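EcmrR transcriptional regulator (Escherichia coli, PDB 6WL5) probably activates transcription as a multidrug-sensing MerR-family regulator, its C-terminal GyrI-like domain binding cetyl-trimethyl-ammonium. Local coordinates at residues A[99-104]-A[147-152]; A[13-18]-A[89-94]. All coordinates share one frame; numbering follows the deposited sequence.

Overall arrangement
Both contacts are antiparallel strand pairs of one sheet, and both draw on strand 88-103: contact 2 joins its first half to strand 7-23, contact 1 its last residues to strand 149-158. They lie on opposite sides of the chain's centre, with centres about 22 Å apart and nearest atoms about 12 Å apart. Each is partly buried. Contact 1 sets a buried face, packed on helix 109-123, against a more open face with a salt bridge and a water bridge. In contact 2 aromatic Tyr17 and Phe89 are buried on one face, Val16 and Ile92 on the other beside a polar Gln90-Ser18 link, while Glu13 and Ala94 are exposed and joined through water.

Contact 1 (A[99-104]-A[147-152]); sequences TVIHKG and EWMTEI
Val100 and His102 pair with Ile152 and Thr150 as the hydrogen-bonded positions of an antiparallel ladder, the strand axes 4.6 Å apart and their directions 154° from each other. This ladder joins two neighbouring strands of the GyrI-like domain's sheet, and Gly104 N extends it past the strand end by bonding to Trp148 O from above the carbonyl plane. Ile101, Lys103, Met149 and Glu151 share one face. There Ile101 CG2 touches Met149 CG at 3.8 Å, and Ile101 CD1 lies against Glu151 CB and OE1. Lys103 is bent at each torsion beyond CB; its CD meets Met149 CE, and in the conformer given NZ reaches Glu147 OE1 in a salt bridge of 3.2 Å, approached from above the carboxylate plane. Glu151 CG, anti to the backbone N (chi1 -177°), lies 3.9 Å from Thr99 CB; the chain runs on extended (chi2 167°), and the carboxylate lies beside Thr99 CB and CG2. OE2 also has a salt bridge to Lys9 and a hydrogen bond to Gln153, while a water links OE1 to Thr99 OG1. On the other face Val100 and Ile152 pack against Leu116 of helix 109-123, and the His102 ring is held at both nitrogens, by Tyr4 OH and Pro105 O. A second water gathers three groups, donating to His102 O and Gly104 O and accepting from Thr150 OG1 at 2.7 Å.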
ATOM      1  N   THR A  99      -7.313   6.013  -8.257  1.00 15.66           N
ATOM      2  CA  THR A  99      -7.291   4.653  -7.739  1.00 17.71           C
ATOM      3  C   THR A  99      -8.016   3.683  -8.662  1.00 17.42           C
ATOM      4  O   THR A  99      -8.953   4.057  -9.373  1.00 17.37           O
ATOM      5  CB  THR A  99      -7.933   4.610  -6.334  1.00 18.12           C
ATOM      6  OG1 THR A  99      -9.356   4.812  -6.410  1.00 19.58           O
ATOM      7  CG2 THR A  99      -7.339   5.652  -5.406  1.00 18.22           C
ATOM      8  N   VAL A 100      -7.609   2.407  -8.600  1.00 15.45           N
ATOM      9  CA  VAL A 100      -8.377   1.304  -9.170  1.00 15.09           C
ATOM     10  C   VAL A 100      -8.347   0.155  -8.188  1.00 14.42           C
ATOM     11  O   VAL A 100      -7.414   0.025  -7.404  1.00 16.81           O
ATOM     12  CB  VAL A 100      -7.869   0.803 -10.535  1.00 15.95           C
ATOM     13  CG1 VAL A 100      -8.003   1.882 -11.579  1.00 16.96           C
ATOM     14  CG2 VAL A 100      -6.430   0.285 -10.446  1.00 16.53           C
ATOM     15  N   ILE A 101      -9.363  -0.659  -8.254  1.00 16.40           N
ATOM     16  CA  ILE A 101      -9.382  -1.935  -7.543  1.00 15.52           C
ATOM     17  C   ILE A 101      -8.869  -3.045  -8.449  1.00 17.30           C
ATOM     18  O   ILE A 101      -9.402  -3.274  -9.551  1.00 17.73           O
ATOM     19  CB  ILE A 101     -10.801  -2.258  -7.038  1.00 18.10           C
ATOM     20  CG1 ILE A 101     -11.244  -1.229  -5.996  1.00 19.94           C
ATOM     21  CG2 ILE A 101     -10.891  -3.699  -6.502  1.00 19.87           C
ATOM     22  CD1 ILE A 101     -10.636  -1.427  -4.612  1.00 27.11           C
ATOM     23  N   HIS A 102      -7.860  -3.766  -7.957  1.00 14.91           N
ATOM     24  CA  HIS A 102      -7.396  -5.001  -8.556  1.00 15.53           C
ATOM     25  C   HIS A 102      -8.040  -6.185  -7.833  1.00 14.08           C
ATOM     26  O   HIS A 102      -7.844  -6.377  -6.622  1.00 16.07           O
ATOM     27  CB  HIS A 102      -5.886  -5.112  -8.454  1.00 14.84           C
ATOM     28  CG  HIS A 102      -5.367  -6.376  -9.029  1.00 17.45           C
ATOM     29  ND1 HIS A 102      -5.271  -6.582 -10.393  1.00 15.30           N
ATOM     30  CD2 HIS A 102      -4.998  -7.535  -8.436  1.00 15.92           C
ATOM     31  CE1 HIS A 102      -4.846  -7.820 -10.601  1.00 16.45           C
ATOM     32  NE2 HIS A 102      -4.630  -8.397  -9.434  1.00 16.94           N
ATOM     33  N   LYS A 103      -8.894  -6.906  -8.543  0.78 16.27           N
ATOM     34  CA  LYS A 103      -9.465  -8.141  -8.038  0.78 16.23           C
ATOM     35  C   LYS A 103      -8.578  -9.314  -8.429  0.78 17.03           C
ATOM     36  O   LYS A 103      -8.046  -9.365  -9.538  0.78 20.50           O
ATOM     37  CB  LYS A 103     -10.861  -8.357  -8.623  0.78 18.42           C
ATOM     38  CG  LYS A 103     -11.928  -7.418  -8.042  0.78 23.03           C
ATOM     39  CD  LYS A 103     -12.092  -7.594  -6.511  0.78 27.30           C
ATOM     40  CE  LYS A 103     -12.715  -8.931  -6.171  0.78 32.48           C
ATOM     41  NZ  LYS A 103     -14.076  -9.008  -6.769  0.78 35.29           N
ATOM     42  N   GLY A 104      -8.421 -10.258  -7.512  1.00 16.19           N
ATOM     43  CA  GLY A 104      -7.702 -11.469  -7.800  1.00 16.92           C
ATOM     44  C   GLY A 104      -6.289 -11.533  -7.264  1.00 14.67           C
ATOM     45  O   GLY A 104      -5.835 -10.705  -6.463  1.00 15.79           O
ATOM     46  N   GLU A 147     -11.545 -13.493  -5.364  1.00 16.00           N
ATOM     47  CA  GLU A 147     -12.219 -12.476  -4.581  1.00 16.24           C
ATOM     48  C   GLU A 147     -11.282 -11.604  -3.755  1.00 16.68           C
ATOM     49  O   GLU A 147     -11.747 -10.718  -3.039  1.00 17.58           O
ATOM     50  CB  GLU A 147     -13.273 -13.109  -3.690  1.00 18.50           C
ATOM     51  CG  GLU A 147     -14.420 -13.773  -4.509  1.00 22.39           C
ATOM     52  CD  GLU A 147     -15.134 -12.812  -5.517  1.00 33.71           C
ATOM     53  OE1 GLU A 147     -15.272 -11.575  -5.281  1.00 32.42           O
ATOM     54  OE2 GLU A 147     -15.584 -13.302  -6.576  1.00 37.82           O
ATOM     55  N   TRP A 148      -9.976 -11.780  -3.886  1.00 14.59           N
ATOM     56  CA  TRP A 148      -9.068 -10.820  -3.269  1.00 14.69           C
ATOM     57  C   TRP A 148      -9.260  -9.421  -3.868  1.00 14.93           C
ATOM     58  O   TRP A 148      -9.674  -9.254  -5.026  1.00 14.91           O
ATOM     59  CB  TRP A 148      -7.641 -11.275  -3.470  1.00 13.66           C
ATOM     60  CG  TRP A 148      -7.333 -12.559  -2.782  1.00 12.58           C
ATOM     61  CD1 TRP A 148      -8.173 -13.357  -2.010  1.00 15.16           C
ATOM     62  CD2 TRP A 148      -6.067 -13.211  -2.802  1.00 13.40           C
ATOM     63  NE1 TRP A 148      -7.467 -14.438  -1.530  1.00 14.47           N
ATOM     64  CE2 TRP A 148      -6.182 -14.381  -2.019  1.00 13.30           C
ATOM     65  CE3 TRP A 148      -4.829 -12.912  -3.415  1.00 14.00           C
ATOM     66  CZ2 TRP A 148      -5.103 -15.260  -1.839  1.00 14.20           C
ATOM     67  CZ3 TRP A 148      -3.764 -13.782  -3.250  1.00 14.86           C
ATOM     68  CH2 TRP A 148      -3.901 -14.933  -2.446  1.00 12.00           C
ATOM     69  N   MET A 149      -8.993  -8.405  -3.056  0.65 14.94           N
ATOM     70  CA  MET A 149      -9.242  -7.020  -3.440  0.65 15.59           C
ATOM     71  C   MET A 149      -8.119  -6.167  -2.886  0.65 12.94           C
ATOM     72  O   MET A 149      -7.893  -6.129  -1.665  0.65 15.45           O
ATOM     73  CB  MET A 149     -10.601  -6.559  -2.898  0.65 18.01           C
ATOM     74  CG  MET A 149     -10.807  -5.085  -2.978  0.65 21.07           C
ATOM     75  SD  MET A 149     -12.436  -4.559  -2.446  0.65 26.06           S
ATOM     76  CE  MET A 149     -13.365  -5.359  -3.727  0.65 26.02           C
ATOM     77  N   THR A 150      -7.451  -5.449  -3.789  1.00 13.60           N
ATOM     78  CA  THR A 150      -6.296  -4.609  -3.501  1.00 12.78           C
ATOM     79  C   THR A 150      -6.509  -3.319  -4.259  1.00 14.41           C
ATOM     80  O   THR A 150      -6.737  -3.341  -5.477  1.00 18.16           O
ATOM     81  CB  THR A 150      -5.022  -5.305  -3.996  1.00 14.21           C
ATOM     82  OG1 THR A 150      -4.964  -6.660  -3.509  1.00 13.93           O
ATOM     83  CG2 THR A 150      -3.757  -4.617  -3.553  1.00 15.01           C
ATOM     84  N   GLU A 151      -6.435  -2.199  -3.558  0.54 14.55           N
ATOM     85  CA  GLU A 151      -6.614  -0.916  -4.204  0.54 13.58           C
ATOM     86  C   GLU A 151      -5.265  -0.284  -4.491  0.54 14.89           C
ATOM     87  O   GLU A 151      -4.430  -0.149  -3.587  0.54 13.45           O
ATOM     88  CB  GLU A 151      -7.494   0.039  -3.391  0.54 13.83           C
ATOM     89  CG  GLU A 151      -7.724   1.351  -4.130  0.54 14.45           C
ATOM     90  CD  GLU A 151      -8.822   2.202  -3.545  0.54 16.84           C
ATOM     91  OE1 GLU A 151     -10.022   1.921  -3.797  0.54 19.94           O
ATOM     92  OE2 GLU A 151      -8.479   3.166  -2.834  0.54 19.12           O
ATOM     93  N   ILE A 152      -5.055   0.086  -5.747  1.00 14.34           N
ATOM     94  CA  ILE A 152      -3.817   0.763  -6.172  1.00 14.38           C
ATOM     95  C   ILE A 152      -4.104   2.258  -6.245  1.00 15.67           C
ATOM     96  O   ILE A 152      -5.080   2.666  -6.876  1.00 15.67           O
ATOM     97  CB  ILE A 152      -3.273   0.227  -7.510  1.00 15.00           C
ATOM     98  CG1 ILE A 152      -3.142  -1.306  -7.519  1.00 15.64           C
ATOM     99  CG2 ILE A 152      -1.913   0.886  -7.785  1.00 15.63           C
ATOM    100  CD1 ILE A 152      -2.423  -1.897  -6.315  1.00 17.06           C
TER
HETATM  101  O   HOH W   1     -10.819   2.520  -6.584  1.00 23.13           O
HETATM  102  O   HOH W   2      -6.306  -8.336  -5.210  1.00 14.49           O

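Contact 2 (A[13-18]-A[89-94]); sequences ECIVYS and FQVIPA
Phe89 begins the pairing by turning one ring face to Tyr17, whose CB sits over it toward the rim, 4.0 Å from the ring centroid in a CH-pi contact. The Tyr17 ring runs on past it, with Phe89 CE2 at its edge, near its plane, and Val40 of helix 34-43 touches both residues. Gln90 follows with a two-way backbone exchange, its N bonding to Val16 O and its O accepting from Val16 N. Its CG lies between the backbone N and the carbonyl carbon (chi1 66°), on the same face as Val16 CG2, 3.9 Å away. From there the amide reaches Ser18: NE2 donates to OG at 2.8 Å with the oxygen in the amide plane, and the N-H...O angle of 161° makes the bond fairly straight. NE2 also bonds to Glu72 OE2, while Ser18 OG bonds to Ile88 O, which ties the amide into a wider polar network. An alanine here would probably leave Ser18 OG and Glu72 OE2 without this amide partner and open a gap beside Val16 CG2. Val91, on the Phe89 face, meets Glu13 CD with CG1 at 4.0 Å. Ile92 returns to the other face and restores the two-way bonding, its N and O both paired with Cys14. Its CG1 packs at 3.7 Å against Val16 CG2, the two side chains crossing at about a right angle, and Cys14 SG lies beside its CB. Past Pro93, Ala94 CB comes within 3.7 Å of Glu13 N, and a water joins Ala94 N to Glu13 OE2. Regular antiparallel pairing of this kind, strand 7-23 against strand 88-103, builds the curved sheet of the GyrI-like small-molecule-binding domain.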
ATOM      1  N   GLU A  13      -4.484  12.218   5.960  1.00 26.50           N
ATOM      2  CA  GLU A  13      -3.310  11.738   6.675  1.00 25.28           C
ATOM      3  C   GLU A  13      -3.685  10.652   7.679  1.00 24.25           C
ATOM      4  O   GLU A  13      -4.806  10.591   8.198  1.00 24.92           O
ATOM      5  CB  GLU A  13      -2.568  12.901   7.340  1.00 29.83           C
ATOM      6  CG  GLU A  13      -3.153  13.391   8.615  1.00 37.31           C
ATOM      7  CD  GLU A  13      -2.321  14.488   9.232  1.00 41.67           C
ATOM      8  OE1 GLU A  13      -2.383  14.601  10.454  1.00 46.75           O
ATOM      9  OE2 GLU A  13      -1.611  15.222   8.513  1.00 45.21           O
ATOM     10  N   CYS A  14      -2.730   9.765   7.929  1.00 22.61           N
ATOM     11  CA  CYS A  14      -2.906   8.716   8.922  1.00 22.42           C
ATOM     12  C   CYS A  14      -1.600   8.474   9.651  1.00 20.89           C
ATOM     13  O   CYS A  14      -0.522   8.788   9.152  1.00 22.91           O
ATOM     14  CB  CYS A  14      -3.379   7.417   8.281  1.00 22.74           C
ATOM     15  SG  CYS A  14      -2.278   6.724   7.021  1.00 22.68           S
ATOM     16  N   ILE A  15      -1.719   7.933  10.863  1.00 22.66           N
ATOM     17  CA  ILE A  15      -0.584   7.462  11.640  1.00 24.07           C
ATOM     18  C   ILE A  15      -0.444   5.989  11.333  1.00 21.57           C
ATOM     19  O   ILE A  15      -1.447   5.262  11.321  1.00 23.58           O
ATOM     20  CB  ILE A  15      -0.835   7.638  13.144  1.00 26.59           C
ATOM     21  CG1 ILE A  15      -1.217   9.080  13.470  1.00 30.30           C
ATOM     22  CG2 ILE A  15       0.388   7.159  13.957  1.00 27.83           C
ATOM     23  CD1 ILE A  15      -1.776   9.234  14.874  1.00 30.86           C
ATOM     24  N   VAL A  16       0.788   5.549  11.082  1.00 21.23           N
ATOM     25  CA  VAL A  16       1.064   4.156  10.796  1.00 20.61           C
ATOM     26  C   VAL A  16       2.261   3.687  11.613  1.00 20.63           C
ATOM     27  O   VAL A  16       3.119   4.470  12.027  1.00 22.77           O
ATOM     28  CB  VAL A  16       1.360   3.907   9.296  1.00 20.60           C
ATOM     29  CG1 VAL A  16       0.226   4.415   8.432  1.00 22.35           C
ATOM     30  CG2 VAL A  16       2.712   4.499   8.853  1.00 21.96           C
ATOM     31  N   TYR A  17       2.347   2.372  11.778  1.00 20.90           N
ATOM     32  CA  TYR A  17       3.630   1.727  11.978  1.00 21.05           C
ATOM     33  C   TYR A  17       4.101   1.207  10.636  1.00 21.08           C
ATOM     34  O   TYR A  17       3.283   0.954   9.744  1.00 19.99           O
ATOM     35  CB  TYR A  17       3.606   0.644  13.051  1.00 22.98           C
ATOM     36  CG  TYR A  17       2.742  -0.562  12.842  1.00 23.48           C
ATOM     37  CD1 TYR A  17       3.173  -1.642  12.079  1.00 22.85           C
ATOM     38  CD2 TYR A  17       1.505  -0.648  13.464  1.00 25.07           C
ATOM     39  CE1 TYR A  17       2.371  -2.776  11.939  1.00 24.14           C
ATOM     40  CE2 TYR A  17       0.714  -1.760  13.322  1.00 26.29           C
ATOM     41  CZ  TYR A  17       1.143  -2.805  12.558  1.00 22.95           C
ATOM     42  OH  TYR A  17       0.316  -3.885  12.473  1.00 26.63           O
ATOM     43  N   SER A  18       5.424   1.133  10.470  1.00 21.27           N
ATOM     44  CA  SER A  18       5.980   0.906   9.144  1.00 21.08           C
ATOM     45  C   SER A  18       7.388   0.317   9.232  1.00 21.17           C
ATOM     46  O   SER A  18       8.092   0.477  10.237  1.00 22.68           O
ATOM     47  CB  SER A  18       6.002   2.226   8.362  1.00 20.83           C
ATOM     48  OG  SER A  18       6.891   3.151   8.985  1.00 23.01           O
ATOM     49  N   PHE A  89       6.949   4.440  13.804  1.00 27.33           N
ATOM     50  CA  PHE A  89       5.700   5.173  13.673  1.00 26.80           C
ATOM     51  C   PHE A  89       5.953   6.501  12.956  1.00 29.16           C
ATOM     52  O   PHE A  89       6.942   7.196  13.215  1.00 29.01           O
ATOM     53  CB  PHE A  89       5.106   5.401  15.062  1.00 28.41           C
ATOM     54  CG  PHE A  89       4.581   4.147  15.692  1.00 27.97           C
ATOM     55  CD1 PHE A  89       5.430   3.293  16.377  1.00 27.59           C
ATOM     56  CD2 PHE A  89       3.245   3.816  15.586  1.00 28.47           C
ATOM     57  CE1 PHE A  89       4.953   2.110  16.949  1.00 29.08           C
ATOM     58  CE2 PHE A  89       2.752   2.648  16.162  1.00 28.68           C
ATOM     59  CZ  PHE A  89       3.609   1.799  16.852  1.00 29.63           C
ATOM     60  N   GLN A  90       5.077   6.820  12.012  1.00 26.78           N
ATOM     61  CA  GLN A  90       5.175   8.051  11.246  1.00 25.46           C
ATOM     62  C   GLN A  90       3.784   8.450  10.763  1.00 25.78           C
ATOM     63  O   GLN A  90       2.844   7.650  10.756  1.00 26.76           O
ATOM     64  CB  GLN A  90       6.168   7.894  10.087  1.00 27.97           C
ATOM     65  CG  GLN A  90       5.725   6.911   9.036  1.00 25.63           C
ATOM     66  CD  GLN A  90       6.697   6.815   7.876  1.00 23.81           C
ATOM     67  OE1 GLN A  90       6.946   7.802   7.149  1.00 27.95           O
ATOM     68  NE2 GLN A  90       7.225   5.627   7.665  1.00 24.86           N
ATOM     69  N   VAL A  91       3.647   9.720  10.406  1.00 28.56           N
ATOM     70  CA  VAL A  91       2.423  10.222   9.794  1.00 28.92           C
ATOM     71  C   VAL A  91       2.604  10.173   8.285  1.00 26.98           C
ATOM     72  O   VAL A  91       3.565  10.733   7.753  1.00 27.02           O
ATOM     73  CB  VAL A  91       2.126  11.659  10.252  1.00 31.89           C
ATOM     74  CG1 VAL A  91       0.927  12.222   9.481  1.00 33.22           C
ATOM     75  CG2 VAL A  91       1.914  11.717  11.769  1.00 33.67           C
ATOM     76  N   ILE A  92       1.689   9.502   7.591  1.00 24.03           N
ATOM     77  CA  ILE A  92       1.702   9.436   6.135  1.00 23.04           C
ATOM     78  C   ILE A  92       0.786  10.549   5.622  1.00 22.91           C
ATOM     79  O   ILE A  92      -0.400  10.573   5.990  1.00 24.20           O
ATOM     80  CB  ILE A  92       1.241   8.061   5.637  1.00 23.09           C
ATOM     81  CG1 ILE A  92       2.136   6.924   6.173  1.00 22.41           C
ATOM     82  CG2 ILE A  92       1.223   8.028   4.111  1.00 23.00           C
ATOM     83  CD1 ILE A  92       3.605   7.044   5.854  1.00 22.30           C
ATOM     84  N   PRO A  93       1.273  11.468   4.795  1.00 26.43           N
ATOM     85  CA  PRO A  93       0.493  12.681   4.525  1.00 24.84           C
ATOM     86  C   PRO A  93      -0.719  12.424   3.642  1.00 21.67           C
ATOM     87  O   PRO A  93      -0.827  11.411   2.947  1.00 23.04           O
ATOM     88  CB  PRO A  93       1.504  13.613   3.833  1.00 26.76           C
ATOM     89  CG  PRO A  93       2.445  12.646   3.129  1.00 28.43           C
ATOM     90  CD  PRO A  93       2.583  11.485   4.114  1.00 26.04           C
ATOM     91  N   ALA A  94      -1.653  13.370   3.711  1.00 23.81           N
ATOM     92  CA  ALA A  94      -2.819  13.377   2.838  1.00 22.89           C
ATOM     93  C   ALA A  94      -2.408  13.551   1.383  1.00 22.99           C
ATOM     94  O   ALA A  94      -1.453  14.269   1.061  1.00 26.23           O
ATOM     95  CB  ALA A  94      -3.730  14.555   3.203  1.00 25.70           C
TER
HETATM   96  O   HOH W   3      -1.179  15.829   5.319  1.00 35.10           O